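Local coordinates for protein serine--tRNA ligase, cytoplasmic (Candida albicans, PDB 3QO7) that charges tRNA(Ser) with serine in two steps, first activating the amino acid with ATP as seryl-adenylate and then transferring it to the acceptor end of the tRNA, at residues 297-302 against 406-411; 311-316 against 348-353. One frame throughout, in Å; residues are numbered along the deposited sequence.

Contacts 1 and 2 belong to the class II catalytic core and share one largely antiparallel sheet and one ATP, which they reach at different ends. Contact 1 (297-302 against 406-411) pairs two neighbouring strands beside the base and ribose; contact 2 (311-316 against 348-353) puts a helix on the strand that sends K351 to the β,γ-bridge of the triphosphate, with D353 beside it. Their centres lie about 21 Å apart and their nearest atoms about 8 Å, so they do not touch. Strand 363-372 separates strand 350-358 from strand 399-407 of contact 1. Strand 297-307 leads into helix 312-329, and contact 2 is nested within the chain loop that contact 1 closes.

Contact 1: residues 297-302 against 406-411. With ATP (adenosine-5'-triphosphate), chain B.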
loop_
_atom_site.group_PDB
_atom_site.type_symbol
_atom_site.label_atom_id
_atom_site.label_comp_id
_atom_site.label_asym_id
_atom_site.label_seq_id
_atom_site.Cartn_x
_atom_site.Cartn_y
_atom_site.Cartn_z
ATOM N N ALA A 297 -4.410 -5.158 -5.975
ATOM C CA ALA A 297 -3.648 -5.126 -4.731
ATOM C C ALA A 297 -3.792 -6.463 -3.993
ATOM O O ALA A 297 -4.889 -7.067 -3.943
ATOM C CB ALA A 297 -4.136 -4.003 -3.869
ATOM N N PHE A 298 -2.687 -6.937 -3.434
ATOM C CA PHE A 298 -2.707 -8.234 -2.748
ATOM C C PHE A 298 -1.402 -8.436 -1.998
ATOM O O PHE A 298 -0.440 -7.679 -2.185
ATOM C CB PHE A 298 -2.931 -9.384 -3.744
ATOM C CG PHE A 298 -1.881 -9.443 -4.840
ATOM C CD1 PHE A 298 -0.696 -10.175 -4.660
ATOM C CD2 PHE A 298 -2.050 -8.739 -6.020
ATOM C CE1 PHE A 298 0.287 -10.226 -5.657
ATOM C CE2 PHE A 298 -1.063 -8.767 -7.008
ATOM C CZ PHE A 298 0.108 -9.518 -6.826
ATOM N N GLU A 299 -1.359 -9.453 -1.148
ATOM C CA GLU A 299 -0.150 -9.702 -0.380
ATOM C C GLU A 299 0.630 -10.896 -0.913
ATOM O O GLU A 299 0.059 -11.842 -1.487
ATOM C CB GLU A 299 -0.468 -9.852 1.103
ATOM C CG GLU A 299 -0.949 -8.539 1.746
ATOM C CD GLU A 299 -2.336 -8.161 1.263
ATOM O OE1 GLU A 299 -3.253 -9.009 1.457
ATOM O OE2 GLU A 299 -2.493 -7.048 0.667
ATOM N N LYS A 300 1.945 -10.845 -0.747
ATOM C CA LYS A 300 2.800 -11.904 -1.253
ATOM C C LYS A 300 3.938 -12.162 -0.273
ATOM O O LYS A 300 4.632 -11.234 0.131
ATOM C CB LYS A 300 3.328 -11.515 -2.643
ATOM C CG LYS A 300 4.034 -12.604 -3.418
ATOM C CD LYS A 300 4.709 -12.047 -4.684
ATOM C CE LYS A 300 3.789 -12.083 -5.905
ATOM N NZ LYS A 300 4.535 -11.799 -7.183
ATOM N N ILE A 301 4.075 -13.413 0.158
ATOM C CA ILE A 301 5.318 -13.880 0.749
ATOM C C ILE A 301 6.224 -14.359 -0.381
ATOM O O ILE A 301 5.875 -15.271 -1.134
ATOM C CB ILE A 301 5.110 -15.032 1.717
ATOM C CG1 ILE A 301 4.127 -14.627 2.809
ATOM C CG2 ILE A 301 6.466 -15.485 2.298
ATOM C CD1 ILE A 301 4.598 -13.432 3.576
ATOM N N GLU A 302 7.386 -13.733 -0.493
ATOM C CA GLU A 302 8.294 -13.962 -1.600
ATOM C C GLU A 302 9.635 -14.564 -1.116
ATOM O O GLU A 302 10.180 -14.110 -0.138
ATOM C CB GLU A 302 8.537 -12.627 -2.277
ATOM C CG GLU A 302 9.438 -12.709 -3.473
ATOM C CD GLU A 302 8.724 -13.158 -4.728
ATOM O OE1 GLU A 302 7.503 -13.458 -4.654
ATOM O OE2 GLU A 302 9.391 -13.199 -5.796
ATOM N N SER A 406 3.894 -17.517 -1.616
ATOM C CA SER A 406 2.438 -17.498 -1.676
ATOM C C SER A 406 1.930 -16.115 -1.973
ATOM O O SER A 406 2.228 -15.183 -1.242
ATOM C CB SER A 406 1.832 -17.953 -0.340
ATOM O OG SER A 406 0.419 -17.827 -0.368
ATOM N N ALA A 407 1.173 -15.981 -3.050
ATOM C CA ALA A 407 0.345 -14.812 -3.249
ATOM C C ALA A 407 -0.928 -15.171 -2.489
ATOM O O ALA A 407 -1.681 -16.068 -2.896
ATOM C CB ALA A 407 0.061 -14.626 -4.727
ATOM N N THR A 408 -1.162 -14.501 -1.369
ATOM C CA THR A 408 -2.114 -15.021 -0.394
ATOM C C THR A 408 -3.594 -15.030 -0.817
ATOM O O THR A 408 -4.309 -16.006 -0.563
ATOM C CB THR A 408 -1.912 -14.362 0.963
ATOM O OG1 THR A 408 -2.171 -12.956 0.861
ATOM C CG2 THR A 408 -0.466 -14.600 1.439
ATOM N N GLU A 409 -4.053 -13.974 -1.482
ATOM C CA GLU A 409 -5.440 -13.948 -1.946
ATOM C C GLU A 409 -5.653 -15.035 -2.988
ATOM O O GLU A 409 -6.662 -15.745 -2.974
ATOM C CB GLU A 409 -5.823 -12.568 -2.497
ATOM C CG GLU A 409 -6.184 -11.534 -1.398
ATOM C CD GLU A 409 -4.976 -10.800 -0.782
ATOM O OE1 GLU A 409 -3.821 -11.119 -1.132
ATOM O OE2 GLU A 409 -5.186 -9.884 0.043
ATOM N N ARG A 410 -4.694 -15.185 -3.887
ATOM C CA ARG A 410 -4.814 -16.212 -4.915
ATOM C C ARG A 410 -4.726 -17.615 -4.287
ATOM O O ARG A 410 -5.524 -18.501 -4.604
ATOM C CB ARG A 410 -3.786 -15.992 -6.013
ATOM C CG ARG A 410 -3.878 -16.998 -7.097
ATOM C CD ARG A 410 -2.899 -16.709 -8.221
ATOM N NE ARG A 410 -3.221 -15.470 -8.904
ATOM C CZ ARG A 410 -2.840 -15.192 -10.145
ATOM N NH1 ARG A 410 -2.118 -16.072 -10.826
ATOM N NH2 ARG A 410 -3.177 -14.035 -10.702
ATOM N N THR A 411 -3.817 -17.798 -3.330
ATOM C CA THR A 411 -3.766 -19.057 -2.604
ATOM C C THR A 411 -5.067 -19.381 -1.869
ATOM O O THR A 411 -5.484 -20.545 -1.794
ATOM C CB THR A 411 -2.580 -19.074 -1.643
ATOM O OG1 THR A 411 -1.363 -18.959 -2.419
ATOM C CG2 THR A 411 -2.583 -20.377 -0.809
HETATM P PG ATP B . 3.360 -15.044 -14.931
HETATM O O1G ATP B . 4.062 -14.283 -16.033
HETATM O O2G ATP B . 2.260 -14.261 -14.243
HETATM O O3G ATP B . 2.974 -16.449 -15.327
HETATM P PB ATP B . 5.370 -14.040 -13.252
HETATM O O1B ATP B . 4.965 -12.780 -13.984
HETATM O O2B ATP B . 6.821 -14.439 -13.183
HETATM O O3B ATP B . 4.475 -15.263 -13.774
HETATM P PA ATP B . 4.415 -12.629 -11.009
HETATM O O1A ATP B . 3.801 -11.686 -12.031
HETATM O O2A ATP B . 5.589 -12.207 -10.154
HETATM O O3A ATP B . 4.857 -13.988 -11.740
HETATM O "O5'" ATP B . 3.280 -13.391 -10.155
HETATM C "C5'" ATP B . 3.672 -14.594 -9.489
HETATM C "C4'" ATP B . 2.571 -14.958 -8.522
HETATM O "O4'" ATP B . 1.914 -13.766 -8.063
HETATM C "C3'" ATP B . 1.533 -15.731 -9.274
HETATM O "O3'" ATP B . 1.792 -17.122 -9.082
HETATM C "C2'" ATP B . 0.212 -15.275 -8.686
HETATM O "O2'" ATP B . -0.165 -16.192 -7.655
HETATM C "C1'" ATP B . 0.492 -13.918 -8.059
HETATM N N9 ATP B . -0.170 -12.827 -8.835
HETATM C C8 ATP B . 0.321 -12.264 -9.956
HETATM N N7 ATP B . -0.515 -11.298 -10.428
HETATM C C5 ATP B . -1.578 -11.233 -9.602
HETATM C C6 ATP B . -2.823 -10.429 -9.524
HETATM N N6 ATP B . -3.087 -9.478 -10.459
HETATM N N1 ATP B . -3.673 -10.661 -8.503
HETATM C C2 ATP B . -3.414 -11.591 -7.569
HETATM N N3 ATP B . -2.298 -12.352 -7.578
HETATM C C4 ATP B . -1.351 -12.235 -8.551
#
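The ring of F298, whose CB lies 3.3 Å from E409 OE1, turns one face to the adenine of ATP, nearly parallel to it, with N3 about 3.6 Å above the ring centre; K300 CE sits at the ring's edge. R410 approaches the opposite face of the base: its guanidinium lies over that face and also has the ribose C2' over one face of its own. F298 CG stands between its own backbone N and carbonyl carbon (chi1 58°), a placement that swings the ring across the strand to the nucleotide. R410 is held from outside the pair by the carbonyls of E366 and F293, and makes a cation-pi contact with the F293 ring.

The backbones run antiparallel. I301 and S406 form a hydrogen-bonded pair, I301 N to S406 O at 2.9 Å and S406 N to I301 O at 3.0 Å, and K300 and A407 the non-hydrogen-bonded pair beside it. Alanine suits this position, since its CB lies only 3.3 Å from ATP O2'. Here the strand gives way to helix 408-419, with A407 as N-cap; T408 N still reaches E299 O at 2.9 Å. The next residue, E409, receives E299 N on the syn side of OE1, 3.0 Å away and almost straight at 170°. The E299 carboxylate is turned 69° from that of E409 and is hydrogen-bonded to N188 and S276.

This is the motif 2 and motif 3 pairing of class II synthetases. A flat hydrocarbon and a flat cation suit the two faces of adenine, while the amino group of K300, 3.2 Å from ATP O2A, probably helps to offset the charge of the α-phosphate.

Contact 2: residues 311-316 against 348-353; sequences KSWEEF and AAKKYD. With ATP (adenosine-5'-triphosphate), chain B.
The first turn of helix 312-329 packs on strand 350-358 of the central sheet of the class II catalytic core. The two short segments run almost parallel, 8° apart, with axes 11.2 Å from each other, a gap that large side chains have to fill. F316 does most of this. Its CG is anti to the backbone N (chi1 176°), which carries the ring down toward the strand, where its edge meets the face of Y352 in a T-shaped pair: centroids 5.1 Å apart, planes at 68°, and F316 CE2 3.7 Å from Y352 CD2.

One turn earlier in the helix, W313 brings the far rim of its indole to the beginning of the strand. CZ3 is 3.6 Å from K350 CB, and CH2 is 4.1 Å from A349 CB, both methyl and methylene lying at the edge of the ring near its plane. The extended K350 chain thus runs between the two aromatics, its CD over a face of F316; lysine serves because its long aliphatic part can be buried while NZ goes on to hydrogen-bond S115. A349 and K350 both face N372, a classic beta bulge that begins the strand.

The next residue, K351, leaves the strand on the side away from the helix, and its NZ reaches ATP. D353 OD1 takes K351 NZ on its syn lone pair, in a salt bridge of 3.2 Å, and the same NZ makes a weak hydrogen bond with ATP O3B at 3.4 Å. The strand therefore has a face that meets the helix through rings and methylenes, and another that carries K351 and D353, where K351 probably eases the negative charge of the phosphates and D353 probably helps to hold the amino group there.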
loop_
_atom_site.group_PDB
_atom_site.type_symbol
_atom_site.label_atom_id
_atom_site.label_comp_id
_atom_site.label_asym_id
_atom_site.label_seq_id
_atom_site.Cartn_x
_atom_site.Cartn_y
_atom_site.Cartn_z
ATOM N N LYS A 311 26.588 -21.692 -7.276
ATOM C CA LYS A 311 25.601 -22.408 -6.489
ATOM C C LYS A 311 24.156 -22.132 -6.842
ATOM O O LYS A 311 23.264 -22.757 -6.278
ATOM C CB LYS A 311 25.832 -22.191 -4.996
ATOM C CG LYS A 311 27.106 -22.832 -4.512
ATOM C CD LYS A 311 27.242 -22.703 -3.030
ATOM C CE LYS A 311 28.525 -23.348 -2.543
ATOM N NZ LYS A 311 28.726 -23.048 -1.087
ATOM N N SER A 312 23.915 -21.227 -7.783
ATOM C CA SER A 312 22.547 -20.787 -8.039
ATOM C C SER A 312 21.589 -21.886 -8.550
ATOM O O SER A 312 20.431 -21.960 -8.095
ATOM C CB SER A 312 22.544 -19.575 -8.958
ATOM O OG SER A 312 23.332 -19.819 -10.104
ATOM N N TRP A 313 22.051 -22.720 -9.490
ATOM C CA TRP A 313 21.210 -23.803 -10.048
ATOM C C TRP A 313 20.752 -24.811 -9.010
ATOM O O TRP A 313 19.602 -25.236 -9.019
ATOM C CB TRP A 313 21.892 -24.496 -11.232
ATOM C CG TRP A 313 22.125 -23.497 -12.309
ATOM C CD1 TRP A 313 23.336 -23.023 -12.759
ATOM C CD2 TRP A 313 21.113 -22.756 -13.012
ATOM N NE1 TRP A 313 23.128 -22.058 -13.722
ATOM C CE2 TRP A 313 21.777 -21.875 -13.894
ATOM C CE3 TRP A 313 19.718 -22.750 -12.975
ATOM C CZ2 TRP A 313 21.087 -21.003 -14.741
ATOM C CZ3 TRP A 313 19.033 -21.881 -13.826
ATOM C CH2 TRP A 313 19.720 -21.024 -14.698
ATOM N N GLU A 314 21.650 -25.164 -8.102
ATOM C CA GLU A 314 21.301 -25.981 -6.957
ATOM C C GLU A 314 20.301 -25.246 -6.052
ATOM O O GLU A 314 19.374 -25.852 -5.488
ATOM C CB GLU A 314 22.581 -26.368 -6.207
ATOM C CG GLU A 314 22.376 -26.890 -4.791
ATOM C CD GLU A 314 23.672 -27.421 -4.155
ATOM O OE1 GLU A 314 24.701 -26.688 -4.125
ATOM O OE2 GLU A 314 23.653 -28.583 -3.686
ATOM N N GLU A 315 20.471 -23.936 -5.920
ATOM C CA GLU A 315 19.594 -23.174 -5.062
ATOM C C GLU A 315 18.222 -23.125 -5.702
ATOM O O GLU A 315 17.201 -23.285 -5.025
ATOM C CB GLU A 315 20.135 -21.772 -4.853
ATOM C CG GLU A 315 19.342 -20.944 -3.840
ATOM C CD GLU A 315 19.350 -21.533 -2.432
ATOM O OE1 GLU A 315 20.317 -22.247 -2.087
ATOM O OE2 GLU A 315 18.383 -21.283 -1.671
ATOM N N PHE A 316 18.211 -22.903 -7.012
ATOM C CA PHE A 316 16.983 -22.848 -7.787
ATOM C C PHE A 316 16.133 -24.078 -7.477
ATOM O O PHE A 316 14.925 -23.957 -7.182
ATOM C CB PHE A 316 17.320 -22.767 -9.279
ATOM C CG PHE A 316 16.128 -22.806 -10.186
ATOM C CD1 PHE A 316 15.546 -21.638 -10.640
ATOM C CD2 PHE A 316 15.598 -24.027 -10.619
ATOM C CE1 PHE A 316 14.443 -21.670 -11.506
ATOM C CE2 PHE A 316 14.496 -24.075 -11.481
ATOM C CZ PHE A 316 13.915 -22.888 -11.918
ATOM N N ALA A 348 15.397 -13.307 -16.455
ATOM C CA ALA A 348 15.387 -14.729 -16.128
ATOM C C ALA A 348 16.174 -15.565 -17.136
ATOM O O ALA A 348 16.005 -15.411 -18.345
ATOM C CB ALA A 348 13.957 -15.232 -15.996
ATOM N N ALA A 349 17.061 -16.419 -16.632
ATOM C CA ALA A 349 17.756 -17.391 -17.474
ATOM C C ALA A 349 16.950 -18.699 -17.504
ATOM O O ALA A 349 17.066 -19.508 -18.435
ATOM C CB ALA A 349 19.173 -17.652 -16.951
ATOM N N LYS A 350 16.128 -18.875 -16.469
ATOM C CA LYS A 350 15.294 -20.049 -16.296
ATOM C C LYS A 350 14.149 -19.768 -15.334
ATOM O O LYS A 350 14.350 -19.125 -14.289
ATOM C CB LYS A 350 16.118 -21.216 -15.777
ATOM C CG LYS A 350 15.321 -22.514 -15.695
ATOM C CD LYS A 350 16.203 -23.678 -15.334
ATOM C CE LYS A 350 15.401 -24.964 -15.340
ATOM N NZ LYS A 350 15.097 -25.424 -16.719
ATOM N N LYS A 351 12.966 -20.293 -15.655
ATOM C CA LYS A 351 11.756 -20.041 -14.869
ATOM C C LYS A 351 10.890 -21.301 -14.754
ATOM O O LYS A 351 10.630 -21.973 -15.752
ATOM C CB LYS A 351 10.968 -18.911 -15.522
ATOM C CG LYS A 351 9.694 -18.442 -14.813
ATOM C CD LYS A 351 9.358 -17.029 -15.296
ATOM C CE LYS A 351 8.075 -16.496 -14.731
ATOM N NZ LYS A 351 6.832 -17.098 -15.355
ATOM N N TYR A 352 10.461 -21.634 -13.540
ATOM C CA TYR A 352 9.526 -22.733 -13.312
ATOM C C TYR A 352 8.279 -22.110 -12.738
ATOM O O TYR A 352 8.395 -21.192 -11.957
ATOM C CB TYR A 352 10.062 -23.712 -12.269
ATOM C CG TYR A 352 10.880 -24.860 -12.795
ATOM C CD1 TYR A 352 11.221 -24.955 -14.143
ATOM C CD2 TYR A 352 11.324 -25.862 -11.937
ATOM C CE1 TYR A 352 11.987 -26.015 -14.623
ATOM C CE2 TYR A 352 12.093 -26.931 -12.404
ATOM C CZ TYR A 352 12.421 -27.015 -13.744
ATOM O OH TYR A 352 13.194 -28.095 -14.191
ATOM N N ASP A 353 7.094 -22.582 -13.115
ATOM C CA ASP A 353 5.870 -22.134 -12.450
ATOM C C ASP A 353 5.218 -23.328 -11.771
ATOM O O ASP A 353 5.214 -24.450 -12.301
ATOM C CB ASP A 353 4.848 -21.580 -13.437
ATOM C CG ASP A 353 5.198 -20.213 -13.958
ATOM O OD1 ASP A 353 6.358 -19.774 -13.756
ATOM O OD2 ASP A 353 4.305 -19.575 -14.583
HETATM P PG ATP B . 3.360 -15.044 -14.931
HETATM O O1G ATP B . 4.062 -14.283 -16.033
HETATM O O2G ATP B . 2.260 -14.261 -14.243
HETATM O O3G ATP B . 2.974 -16.449 -15.327
HETATM P PB ATP B . 5.370 -14.040 -13.252
HETATM O O1B ATP B . 4.965 -12.780 -13.984
HETATM O O2B ATP B . 6.821 -14.439 -13.183
HETATM O O3B ATP B . 4.475 -15.263 -13.774
HETATM P PA ATP B . 4.415 -12.629 -11.009
HETATM O O1A ATP B . 3.801 -11.686 -12.031
HETATM O O2A ATP B . 5.589 -12.207 -10.154
HETATM O O3A ATP B . 4.857 -13.988 -11.740
HETATM O "O5'" ATP B . 3.280 -13.391 -10.155
HETATM C "C5'" ATP B . 3.672 -14.594 -9.489
HETATM C "C4'" ATP B . 2.571 -14.958 -8.522
HETATM O "O4'" ATP B . 1.914 -13.766 -8.063
HETATM C "C3'" ATP B . 1.533 -15.731 -9.274
HETATM O "O3'" ATP B . 1.792 -17.122 -9.082
HETATM C "C2'" ATP B . 0.212 -15.275 -8.686
HETATM O "O2'" ATP B . -0.165 -16.192 -7.655
HETATM C "C1'" ATP B . 0.492 -13.918 -8.059
HETATM N N9 ATP B . -0.170 -12.827 -8.835
HETATM C C8 ATP B . 0.321 -12.264 -9.956
HETATM N N7 ATP B . -0.515 -11.298 -10.428
HETATM C C5 ATP B . -1.578 -11.233 -9.602
HETATM C C6 ATP B . -2.823 -10.429 -9.524
HETATM N N6 ATP B . -3.087 -9.478 -10.459
HETATM N N1 ATP B . -3.673 -10.661 -8.503
HETATM C C2 ATP B . -3.414 -11.591 -7.569
HETATM N N3 ATP B . -2.298 -12.352 -7.578
HETATM C C4 ATP B . -1.351 -12.235 -8.551
#